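Local coordinates for coiled-coil and C2 domain-containing protein 1-like (Drosophila melanogaster, PDB 6EI6) that binds monophosphorylated phosphatidylinositols and regulates the ESCRT pathway in endosomal protein sorting, being required for full activity of the ESCRT-III core component Shrub, at residues M42-A47 / D82-R87; K136-V142 / T158-T164; F146-N150 / N181-I187. One frame throughout, in Å; residues are numbered along the deposited sequence.

Overall arrangement
The three contacts sample the two parts of this C-terminal piece of the protein. Contact 1 comes first along the chain and closes before the others open; it pairs helices 34-62 and 66-91 in a helical hairpin. Contacts 2 and 3 belong to the C2 domain, the phosphoinositide-binding part, and their segments alternate in sequence: 136-142, 146-150, 158-164, 181-187. Their centres nevertheless lie about 32 Å apart. Contacts 1 and 2 are on opposite sides of the chain's centre, with centres about 51 Å and nearest atoms about 34 Å apart, while about 36 Å separates the centres of contacts 1 and 3. Contact 1 thus lies far from the part of the C2 domain held by contact 2.

Contact 1: M42-A47 / D82-R87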
loop_
_atom_site.group_PDB
_atom_site.type_symbol
_atom_site.label_atom_id
_atom_site.label_comp_id
_atom_site.label_asym_id
_atom_site.label_seq_id
_atom_site.Cartn_x
_atom_site.Cartn_y
_atom_site.Cartn_z
ATOM N N MET A 42 2.429 10.551 23.890
ATOM C CA MET A 42 1.940 9.247 24.318
ATOM C C MET A 42 0.827 8.766 23.398
ATOM O O MET A 42 0.833 7.627 22.913
ATOM C CB MET A 42 1.442 9.328 25.764
ATOM C CG MET A 42 2.537 9.387 26.804
ATOM S SD MET A 42 1.916 9.837 28.443
ATOM C CE MET A 42 0.869 8.392 28.808
ATOM N N GLU A 43 -0.146 9.631 23.150
ATOM C CA GLU A 43 -1.270 9.248 22.311
ATOM C C GLU A 43 -0.832 9.027 20.859
ATOM O O GLU A 43 -1.236 8.044 20.222
ATOM C CB GLU A 43 -2.343 10.321 22.425
ATOM C CG GLU A 43 -3.624 9.934 21.773
ATOM C CD GLU A 43 -4.763 10.815 22.197
ATOM O OE1 GLU A 43 -4.655 11.438 23.296
ATOM O OE2 GLU A 43 -5.746 10.873 21.418
ATOM N N GLU A 44 0.009 9.916 20.326
ATOM C CA GLU A 44 0.560 9.722 18.984
ATOM C C GLU A 44 1.292 8.394 18.869
ATOM O O GLU A 44 1.116 7.656 17.885
ATOM C CB GLU A 44 1.516 10.862 18.641
ATOM C CG GLU A 44 0.811 12.157 18.424
ATOM C CD GLU A 44 0.260 12.246 17.007
ATOM O OE1 GLU A 44 0.887 11.655 16.071
ATOM O OE2 GLU A 44 -0.815 12.874 16.831
ATOM N N GLN A 45 2.151 8.096 19.856
ATOM C CA GLN A 45 2.924 6.868 19.807
ATOM C C GLN A 45 2.008 5.656 19.767
ATOM O O GLN A 45 2.237 4.725 18.982
ATOM C CB GLN A 45 3.867 6.785 21.001
ATOM C CG GLN A 45 4.642 5.462 21.053
ATOM C CD GLN A 45 5.761 5.424 20.024
ATOM O OE1 GLN A 45 6.300 6.459 19.669
ATOM N NE2 GLN A 45 6.112 4.228 19.544
ATOM N N LEU A 46 0.956 5.658 20.596
ATOM C CA LEU A 46 0.042 4.525 20.642
ATOM C C LEU A 46 -0.757 4.427 19.348
ATOM O O LEU A 46 -0.955 3.327 18.817
ATOM C CB LEU A 46 -0.889 4.649 21.859
ATOM C CG LEU A 46 -0.233 4.451 23.236
ATOM C CD1 LEU A 46 -1.146 4.942 24.389
ATOM C CD2 LEU A 46 0.173 2.990 23.451
ATOM N N ALA A 47 -1.201 5.574 18.814
ATOM C CA ALA A 47 -1.880 5.577 17.520
ATOM C C ALA A 47 -0.987 5.015 16.416
ATOM O O ALA A 47 -1.460 4.243 15.570
ATOM C CB ALA A 47 -2.364 6.992 17.161
ATOM N N ASP A 82 -4.954 0.824 25.675
ATOM C CA ASP A 82 -4.047 1.803 26.265
ATOM C C ASP A 82 -4.340 3.187 25.719
ATOM O O ASP A 82 -4.345 4.172 26.471
ATOM C CB ASP A 82 -2.586 1.394 26.024
ATOM C CG ASP A 82 -2.094 0.369 27.053
ATOM O OD1 ASP A 82 -2.871 0.070 28.011
ATOM O OD2 ASP A 82 -0.939 -0.132 26.918
ATOM N N LEU A 83 -4.616 3.263 24.416
ATOM C CA LEU A 83 -5.080 4.499 23.794
ATOM C C LEU A 83 -6.324 5.042 24.491
ATOM O O LEU A 83 -6.408 6.240 24.785
ATOM C CB LEU A 83 -5.358 4.234 22.316
ATOM C CG LEU A 83 -5.364 5.382 21.325
ATOM C CD1 LEU A 83 -4.374 6.486 21.676
ATOM C CD2 LEU A 83 -5.031 4.781 19.980
ATOM N N ASP A 84 -7.299 4.163 24.776
ATOM C CA ASP A 84 -8.522 4.596 25.458
ATOM C C ASP A 84 -8.219 5.070 26.871
ATOM O O ASP A 84 -8.782 6.069 27.335
ATOM C CB ASP A 84 -9.558 3.460 25.515
ATOM C CG ASP A 84 -10.024 2.999 24.142
ATOM O OD1 ASP A 84 -9.969 3.804 23.166
ATOM O OD2 ASP A 84 -10.444 1.815 24.048
ATOM N N LEU A 85 -7.351 4.340 27.577
ATOM C CA LEU A 85 -6.944 4.728 28.927
ATOM C C LEU A 85 -6.307 6.115 28.949
ATOM O O LEU A 85 -6.528 6.889 29.887
ATOM C CB LEU A 85 -5.960 3.701 29.479
ATOM C CG LEU A 85 -6.537 2.448 30.109
ATOM C CD1 LEU A 85 -5.394 1.505 30.475
ATOM C CD2 LEU A 85 -7.333 2.833 31.343
ATOM N N VAL A 86 -5.474 6.432 27.950
ATOM C CA VAL A 86 -4.821 7.739 27.932
ATOM C C VAL A 86 -5.834 8.827 27.601
ATOM O O VAL A 86 -5.842 9.893 28.230
ATOM C CB VAL A 86 -3.637 7.761 26.943
ATOM C CG1 VAL A 86 -3.087 9.174 26.836
ATOM C CG2 VAL A 86 -2.542 6.790 27.356
ATOM N N ARG A 87 -6.698 8.581 26.601
ATOM C CA ARG A 87 -7.728 9.554 26.252
ATOM C C ARG A 87 -8.677 9.792 27.422
ATOM O O ARG A 87 -9.100 10.929 27.675
ATOM C CB ARG A 87 -8.497 9.081 25.021
ATOM C CG ARG A 87 -7.741 9.233 23.726
ATOM C CD ARG A 87 -8.314 8.338 22.657
ATOM N NE ARG A 87 -7.698 8.657 21.364
ATOM C CZ ARG A 87 -7.880 7.967 20.234
ATOM N NH1 ARG A 87 -8.673 6.891 20.203
ATOM N NH2 ARG A 87 -7.252 8.358 19.131
#
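Helices 34-62 and 66-91 form an antiparallel helical hairpin, and this contact is one layer of it: the axes of the two segments run at 161° and approach to 9.7 Å. Asp82 opens the second segment with its CB 4.1 Å from Leu46 CD2, while its carboxylate turns to the backbone of Leu268, in the C-terminal strand 265-268 that packs beside the hairpin. Leu83 lies opposite Leu46, their CA atoms 6.0 Å apart. Its CD1 reaches 3.9 Å from Leu46 CB and 3.5 Å from Glu43 CG, so the leucine packs against the aliphatic part of the glutamate as well; Ala47 borders the same side chain, its CA 4.1 Å from Leu83 CD2. One turn later, Val86 points into the interface, placing CG2 3.8 Å from Leu46 CD1 and 4.0 Å from Met42 CE. Leu46 and Val86 also touch strand 265-268, through Leu266 and Leu268, which extends the apolar packing beyond the two helices. At the edge of this layer Arg87 closes the segment with a salt bridge to Glu43, whose other carboxylate oxygen pairs with Lys90. The bond from Arg87 NE to Glu43 OE2 is 3.0 Å long and nearly straight, at 172°.

Contact 2: K136-V142 / T158-T164; sequences KDVDTYV and TNVIRDT
This is an irregular antiparallel backbone pairing at one end of the C2 domain, where the beginning of strand 140-145 and its preceding loop run alongside the extended segment after strand 155-157. CA atoms lie nearest in the pairs Val142-Thr158 (5.3 Å), Tyr141-Val160 (4.8 Å), Asp139-Arg162 (4.5 Å) and, closest, Asp137-Asp163 (3.5 Å). Thr158 N donates to Val142 O at 2.8 Å, and Val142 N donates to the hydroxyl Thr158 OG1 at 3.2 Å. Farther along, a single bridge of the hydrogen-bonded type joins Thr140 to Ile161, their CA atoms 5.7 Å apart: Thr140 N to Ile161 O is 3.2 Å, and the return bond, Ile161 N to Thr140 O, is weak at 3.1 Å. The pairing prolongs the edge of one four-stranded sheet of the C2 beta-sandwich, with Tyr141 bonded through its backbone to Tyr198 on the other side. Asp163, at phi/psi 74/59, breaks the extended path: its N donates to Asp139 OD1 at 2.9 Å, and Thr164 N to Val138 O at 3.3 Å. The like charges of Asp137, Asp139 and Asp163 crowd together, Asp139 OD1 lying 3.0 Å from Asp163 OD1. Acidic loops at one end of the sandwich bind Ca2+ in many C2 domains, but this one lacks three of the five residues crucial for that. Chi1 of 69° (p) carries the Tyr141 ring away from 158-164, so that OH bonds to Asp207, while CB stays 4.0 Å from Val160 CG2.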
loop_
_atom_site.group_PDB
_atom_site.type_symbol
_atom_site.label_atom_id
_atom_site.label_comp_id
_atom_site.label_asym_id
_atom_site.label_seq_id
_atom_site.Cartn_x
_atom_site.Cartn_y
_atom_site.Cartn_z
ATOM N N LYS A 136 -18.435 -9.127 -26.369
ATOM C CA LYS A 136 -17.298 -9.953 -26.753
ATOM C C LYS A 136 -16.432 -9.180 -27.756
ATOM O O LYS A 136 -16.638 -7.975 -27.932
ATOM C CB LYS A 136 -17.844 -11.282 -27.297
ATOM C CG LYS A 136 -16.846 -12.366 -27.674
ATOM C CD LYS A 136 -17.378 -13.203 -28.837
ATOM C CE LYS A 136 -17.772 -12.367 -30.062
ATOM N NZ LYS A 136 -16.695 -11.536 -30.665
ATOM N N ASP A 137 -15.504 -9.863 -28.449
ATOM C CA ASP A 137 -14.286 -9.299 -29.044
ATOM C C ASP A 137 -14.204 -7.781 -29.008
ATOM O O ASP A 137 -14.133 -7.104 -30.044
ATOM C CB ASP A 137 -14.057 -9.765 -30.487
ATOM C CG ASP A 137 -12.580 -9.583 -30.941
ATOM O OD1 ASP A 137 -11.918 -10.616 -31.211
ATOM O OD2 ASP A 137 -12.078 -8.433 -31.073
ATOM N N VAL A 138 -14.272 -7.250 -27.799
ATOM C CA VAL A 138 -13.294 -6.258 -27.402
ATOM C C VAL A 138 -12.057 -7.057 -26.992
ATOM O O VAL A 138 -12.162 -8.051 -26.260
ATOM C CB VAL A 138 -13.840 -5.349 -26.288
ATOM C CG1 VAL A 138 -13.822 -6.017 -24.914
ATOM C CG2 VAL A 138 -13.137 -4.011 -26.301
ATOM N N ASP A 139 -10.921 -6.739 -27.607
ATOM C CA ASP A 139 -9.641 -7.342 -27.267
ATOM C C ASP A 139 -8.827 -6.266 -26.577
ATOM O O ASP A 139 -8.782 -5.125 -27.053
ATOM C CB ASP A 139 -8.890 -7.868 -28.496
ATOM C CG ASP A 139 -9.639 -8.965 -29.221
ATOM O OD1 ASP A 139 -10.414 -9.696 -28.568
ATOM O OD2 ASP A 139 -9.445 -9.109 -30.455
ATOM N N THR A 140 -8.197 -6.619 -25.458
ATOM C CA THR A 140 -7.568 -5.612 -24.618
ATOM C C THR A 140 -6.191 -6.073 -24.180
ATOM O O THR A 140 -5.889 -7.267 -24.132
ATOM C CB THR A 140 -8.426 -5.288 -23.392
ATOM O OG1 THR A 140 -9.025 -6.495 -22.917
ATOM C CG2 THR A 140 -9.523 -4.319 -23.762
ATOM N N TYR A 141 -5.354 -5.087 -23.884
ATOM C CA TYR A 141 -4.057 -5.288 -23.261
ATOM C C TYR A 141 -3.758 -4.028 -22.454
ATOM O O TYR A 141 -4.365 -2.976 -22.673
ATOM C CB TYR A 141 -2.971 -5.597 -24.308
ATOM C CG TYR A 141 -2.629 -4.431 -25.197
ATOM C CD1 TYR A 141 -3.363 -4.168 -26.352
ATOM C CD2 TYR A 141 -1.584 -3.581 -24.876
ATOM C CE1 TYR A 141 -3.060 -3.087 -27.160
ATOM C CE2 TYR A 141 -1.280 -2.498 -25.676
ATOM C CZ TYR A 141 -2.025 -2.256 -26.820
ATOM O OH TYR A 141 -1.711 -1.167 -27.607
ATOM N N VAL A 142 -2.838 -4.141 -21.496
ATOM C CA VAL A 142 -2.541 -3.058 -20.563
ATOM C C VAL A 142 -1.053 -2.743 -20.635
ATOM O O VAL A 142 -0.223 -3.650 -20.546
ATOM C CB VAL A 142 -2.958 -3.425 -19.121
ATOM C CG1 VAL A 142 -2.814 -2.231 -18.195
ATOM C CG2 VAL A 142 -4.373 -3.975 -19.085
ATOM N N THR A 158 0.876 -6.168 -20.988
ATOM C CA THR A 158 0.323 -7.504 -20.863
ATOM C C THR A 158 0.058 -8.093 -22.243
ATOM O O THR A 158 0.093 -7.404 -23.272
ATOM C CB THR A 158 -0.979 -7.491 -20.058
ATOM O OG1 THR A 158 -2.095 -7.221 -20.925
ATOM C CG2 THR A 158 -0.923 -6.435 -18.950
ATOM N N ASN A 159 -0.239 -9.392 -22.254
ATOM C CA ASN A 159 -0.670 -10.054 -23.476
ATOM C C ASN A 159 -1.975 -9.428 -23.945
ATOM O O ASN A 159 -2.469 -8.468 -23.347
ATOM C CB ASN A 159 -0.867 -11.559 -23.252
ATOM C CG ASN A 159 0.441 -12.335 -23.217
ATOM O OD1 ASN A 159 1.524 -11.803 -23.505
ATOM N ND2 ASN A 159 0.344 -13.608 -22.858
ATOM N N VAL A 160 -2.561 -9.970 -24.997
ATOM C CA VAL A 160 -3.850 -9.509 -25.471
ATOM C C VAL A 160 -4.833 -10.619 -25.124
ATOM O O VAL A 160 -4.828 -11.693 -25.738
ATOM C CB VAL A 160 -3.845 -9.190 -26.975
ATOM C CG1 VAL A 160 -5.194 -8.607 -27.407
ATOM C CG2 VAL A 160 -2.684 -8.235 -27.334
ATOM N N ILE A 161 -5.655 -10.393 -24.104
ATOM C CA ILE A 161 -6.822 -11.246 -23.941
ATOM C C ILE A 161 -7.772 -10.945 -25.085
ATOM O O ILE A 161 -7.818 -9.815 -25.602
ATOM C CB ILE A 161 -7.494 -11.041 -22.569
ATOM C CG1 ILE A 161 -8.052 -9.621 -22.446
ATOM C CG2 ILE A 161 -6.529 -11.364 -21.454
ATOM C CD1 ILE A 161 -9.470 -9.424 -23.008
ATOM N N ARG A 162 -8.531 -11.959 -25.493
ATOM C CA ARG A 162 -9.448 -11.829 -26.611
ATOM C C ARG A 162 -10.864 -12.074 -26.119
ATOM O O ARG A 162 -11.106 -13.017 -25.352
ATOM C CB ARG A 162 -9.077 -12.790 -27.758
ATOM C CG ARG A 162 -7.755 -12.439 -28.491
ATOM C CD ARG A 162 -7.200 -13.618 -29.322
ATOM N NE ARG A 162 -6.034 -14.256 -28.702
ATOM C CZ ARG A 162 -5.721 -15.548 -28.829
ATOM N NH1 ARG A 162 -6.476 -16.354 -29.569
ATOM N NH2 ARG A 162 -4.644 -16.034 -28.218
ATOM N N ASP A 163 -11.775 -11.181 -26.515
ATOM C CA ASP A 163 -13.212 -11.427 -26.486
ATOM C C ASP A 163 -13.805 -11.396 -25.082
ATOM O O ASP A 163 -14.411 -12.381 -24.643
ATOM C CB ASP A 163 -13.529 -12.775 -27.154
ATOM C CG ASP A 163 -13.027 -12.868 -28.604
ATOM O OD1 ASP A 163 -12.419 -11.908 -29.115
ATOM O OD2 ASP A 163 -13.219 -13.936 -29.224
ATOM N N THR A 164 -13.665 -10.264 -24.385
ATOM C CA THR A 164 -14.333 -10.070 -23.100
ATOM C C THR A 164 -14.203 -8.642 -22.589
ATOM O O THR A 164 -13.121 -8.043 -22.647
ATOM C CB THR A 164 -13.797 -11.036 -22.033
ATOM O OG1 THR A 164 -14.254 -10.618 -20.745
ATOM C CG2 THR A 164 -12.276 -11.095 -22.028
#

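Contact 3: F146-N150 / N181-I187; sequences FPLLN and NRQFQRI
A helix inserted between strands of the two different sheets of the C2 beta-sandwich, 171-176 and 192-199, presents Phe184 and Ile187 to a loop without regular secondary structure. Residues 146-150 follow strand 140-145, and helix 182-190 has Asn181 at its N-cap position. Pro147 and Leu149 are extended, at phi/psi -69/139 and -77/139; Leu148 between them is at -120/-152, and Asn150 turns to a positive phi of 43°. The nearest CA pairs, Pro147-Ile187 and Leu149-Phe184, are each 7.1 Å apart, so loop and helix run in opposite directions along the contact. Phe184, chi1 -105° and chi2 -63°, extends its ring toward the loop, where Leu148 CD2 meets the ring edge at 4.2 Å from CZ. Leu149, with both chi angles in m, turns the end of its side chain nearer the helix. Phe146, chi1 t, directs its side chain onto Leu120 and Ile122 of strand 119-128, joining the loop to the sandwich interior. One turn beyond Gln183, Ile187 (chi1 m, chi2 t) fills the space beside Pro147 and Leu148: its CD1 lies 3.4 Å from Leu148 O, and its CG2 sits 3.6 Å from Pro147 CG.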
loop_
_atom_site.group_PDB
_atom_site.type_symbol
_atom_site.label_atom_id
_atom_site.label_comp_id
_atom_site.label_asym_id
_atom_site.label_seq_id
_atom_site.Cartn_x
_atom_site.Cartn_y
_atom_site.Cartn_z
ATOM N N PHE A 146 6.495 2.451 -15.128
ATOM C CA PHE A 146 7.013 2.609 -13.771
ATOM C C PHE A 146 8.190 3.578 -13.790
ATOM O O PHE A 146 9.186 3.309 -14.481
ATOM C CB PHE A 146 7.446 1.247 -13.199
ATOM C CG PHE A 146 7.955 1.330 -11.793
ATOM C CD1 PHE A 146 9.226 1.824 -11.522
ATOM C CD2 PHE A 146 7.147 0.958 -10.736
ATOM C CE1 PHE A 146 9.677 1.942 -10.226
ATOM C CE2 PHE A 146 7.596 1.072 -9.432
ATOM C CZ PHE A 146 8.862 1.562 -9.177
ATOM N N PRO A 147 8.166 4.675 -13.035
ATOM C CA PRO A 147 9.254 5.660 -13.144
ATOM C C PRO A 147 10.574 5.118 -12.603
ATOM O O PRO A 147 10.609 4.447 -11.570
ATOM C CB PRO A 147 8.747 6.848 -12.311
ATOM C CG PRO A 147 7.805 6.260 -11.338
ATOM C CD PRO A 147 7.199 5.023 -11.979
ATOM N N LEU A 148 11.667 5.408 -13.318
ATOM C CA LEU A 148 12.998 5.022 -12.852
ATOM C C LEU A 148 13.879 6.256 -12.672
ATOM O O LEU A 148 13.368 7.350 -12.401
ATOM C CB LEU A 148 13.641 4.013 -13.810
ATOM C CG LEU A 148 12.915 2.658 -13.935
ATOM C CD1 LEU A 148 13.624 1.700 -14.860
ATOM C CD2 LEU A 148 12.697 1.980 -12.592
ATOM N N LEU A 149 15.196 6.095 -12.822
ATOM C CA LEU A 149 16.150 7.156 -12.493
ATOM C C LEU A 149 16.191 8.233 -13.564
ATOM O O LEU A 149 16.192 7.938 -14.764
ATOM C CB LEU A 149 17.556 6.593 -12.312
ATOM C CG LEU A 149 17.822 5.695 -11.109
ATOM C CD1 LEU A 149 17.111 6.210 -9.856
ATOM C CD2 LEU A 149 17.427 4.258 -11.444
ATOM N N ASN A 150 16.274 9.487 -13.106
ATOM C CA ASN A 150 16.233 10.683 -13.941
ATOM C C ASN A 150 15.155 10.536 -14.998
ATOM O O ASN A 150 15.427 10.053 -16.103
ATOM C CB ASN A 150 17.600 10.950 -14.562
ATOM C CG ASN A 150 18.626 11.351 -13.527
ATOM O OD1 ASN A 150 19.667 10.704 -13.392
ATOM N ND2 ASN A 150 18.333 12.414 -12.777
ATOM N N ASN A 181 19.089 5.009 -3.085
ATOM C CA ASN A 181 19.042 6.271 -3.827
ATOM C C ASN A 181 17.909 7.155 -3.310
ATOM O O ASN A 181 16.733 6.776 -3.378
ATOM C CB ASN A 181 18.856 6.008 -5.324
ATOM C CG ASN A 181 19.343 7.167 -6.195
ATOM O OD1 ASN A 181 19.811 6.951 -7.311
ATOM N ND2 ASN A 181 19.249 8.399 -5.679
ATOM N N ARG A 182 18.256 8.349 -2.820
ATOM C CA ARG A 182 17.231 9.242 -2.283
ATOM C C ARG A 182 16.230 9.690 -3.347
ATOM O O ARG A 182 15.100 10.052 -3.006
ATOM C CB ARG A 182 17.877 10.460 -1.604
ATOM C CG ARG A 182 18.629 11.401 -2.530
ATOM C CD ARG A 182 20.082 11.558 -2.061
ATOM N NE ARG A 182 20.949 12.196 -3.059
ATOM C CZ ARG A 182 21.710 11.536 -3.933
ATOM N NH1 ARG A 182 21.706 10.208 -3.957
ATOM N NH2 ARG A 182 22.469 12.208 -4.795
ATOM N N GLN A 183 16.598 9.646 -4.626
ATOM C CA GLN A 183 15.629 9.971 -5.663
ATOM C C GLN A 183 14.716 8.795 -5.999
ATOM O O GLN A 183 13.622 9.011 -6.535
ATOM C CB GLN A 183 16.341 10.468 -6.923
ATOM C CG GLN A 183 16.582 9.414 -7.991
ATOM C CD GLN A 183 16.786 10.038 -9.373
ATOM O OE1 GLN A 183 16.447 11.205 -9.601
ATOM N NE2 GLN A 183 17.361 9.269 -10.291
ATOM N N PHE A 184 15.119 7.562 -5.691
ATOM C CA PHE A 184 14.146 6.477 -5.716
ATOM C C PHE A 184 13.153 6.625 -4.575
ATOM O O PHE A 184 11.972 6.277 -4.713
ATOM C CB PHE A 184 14.839 5.130 -5.606
ATOM C CG PHE A 184 14.893 4.373 -6.886
ATOM C CD1 PHE A 184 13.730 3.950 -7.511
ATOM C CD2 PHE A 184 16.119 4.066 -7.461
ATOM C CE1 PHE A 184 13.784 3.236 -8.704
ATOM C CE2 PHE A 184 16.189 3.351 -8.638
ATOM C CZ PHE A 184 15.024 2.937 -9.271
ATOM N N GLN A 185 13.637 7.088 -3.419
ATOM C CA GLN A 185 12.736 7.396 -2.318
ATOM C C GLN A 185 11.790 8.536 -2.694
ATOM O O GLN A 185 10.617 8.522 -2.305
ATOM C CB GLN A 185 13.553 7.715 -1.065
ATOM C CG GLN A 185 14.518 6.578 -0.671
ATOM C CD GLN A 185 15.854 7.071 -0.095
ATOM O OE1 GLN A 185 15.940 8.154 0.484
ATOM N NE2 GLN A 185 16.899 6.265 -0.259
ATOM N N ARG A 186 12.283 9.523 -3.455
ATOM C CA ARG A 186 11.428 10.520 -4.105
ATOM C C ARG A 186 10.258 9.862 -4.821
ATOM O O ARG A 186 9.087 10.226 -4.633
ATOM C CB ARG A 186 12.254 11.321 -5.121
ATOM C CG ARG A 186 11.624 12.700 -5.510
ATOM C CD ARG A 186 11.422 13.020 -7.036
ATOM N NE ARG A 186 10.448 14.111 -7.102
ATOM C CZ ARG A 186 10.175 14.914 -8.131
ATOM N NH1 ARG A 186 10.823 14.828 -9.287
ATOM N NH2 ARG A 186 9.232 15.841 -7.971
ATOM N N ILE A 187 10.577 8.877 -5.649
ATOM C CA ILE A 187 9.574 8.265 -6.502
ATOM C C ILE A 187 8.497 7.606 -5.654
ATOM O O ILE A 187 7.299 7.772 -5.912
ATOM C CB ILE A 187 10.250 7.278 -7.469
ATOM C CG1 ILE A 187 10.978 8.046 -8.588
ATOM C CG2 ILE A 187 9.245 6.260 -8.019
ATOM C CD1 ILE A 187 12.012 7.201 -9.325
#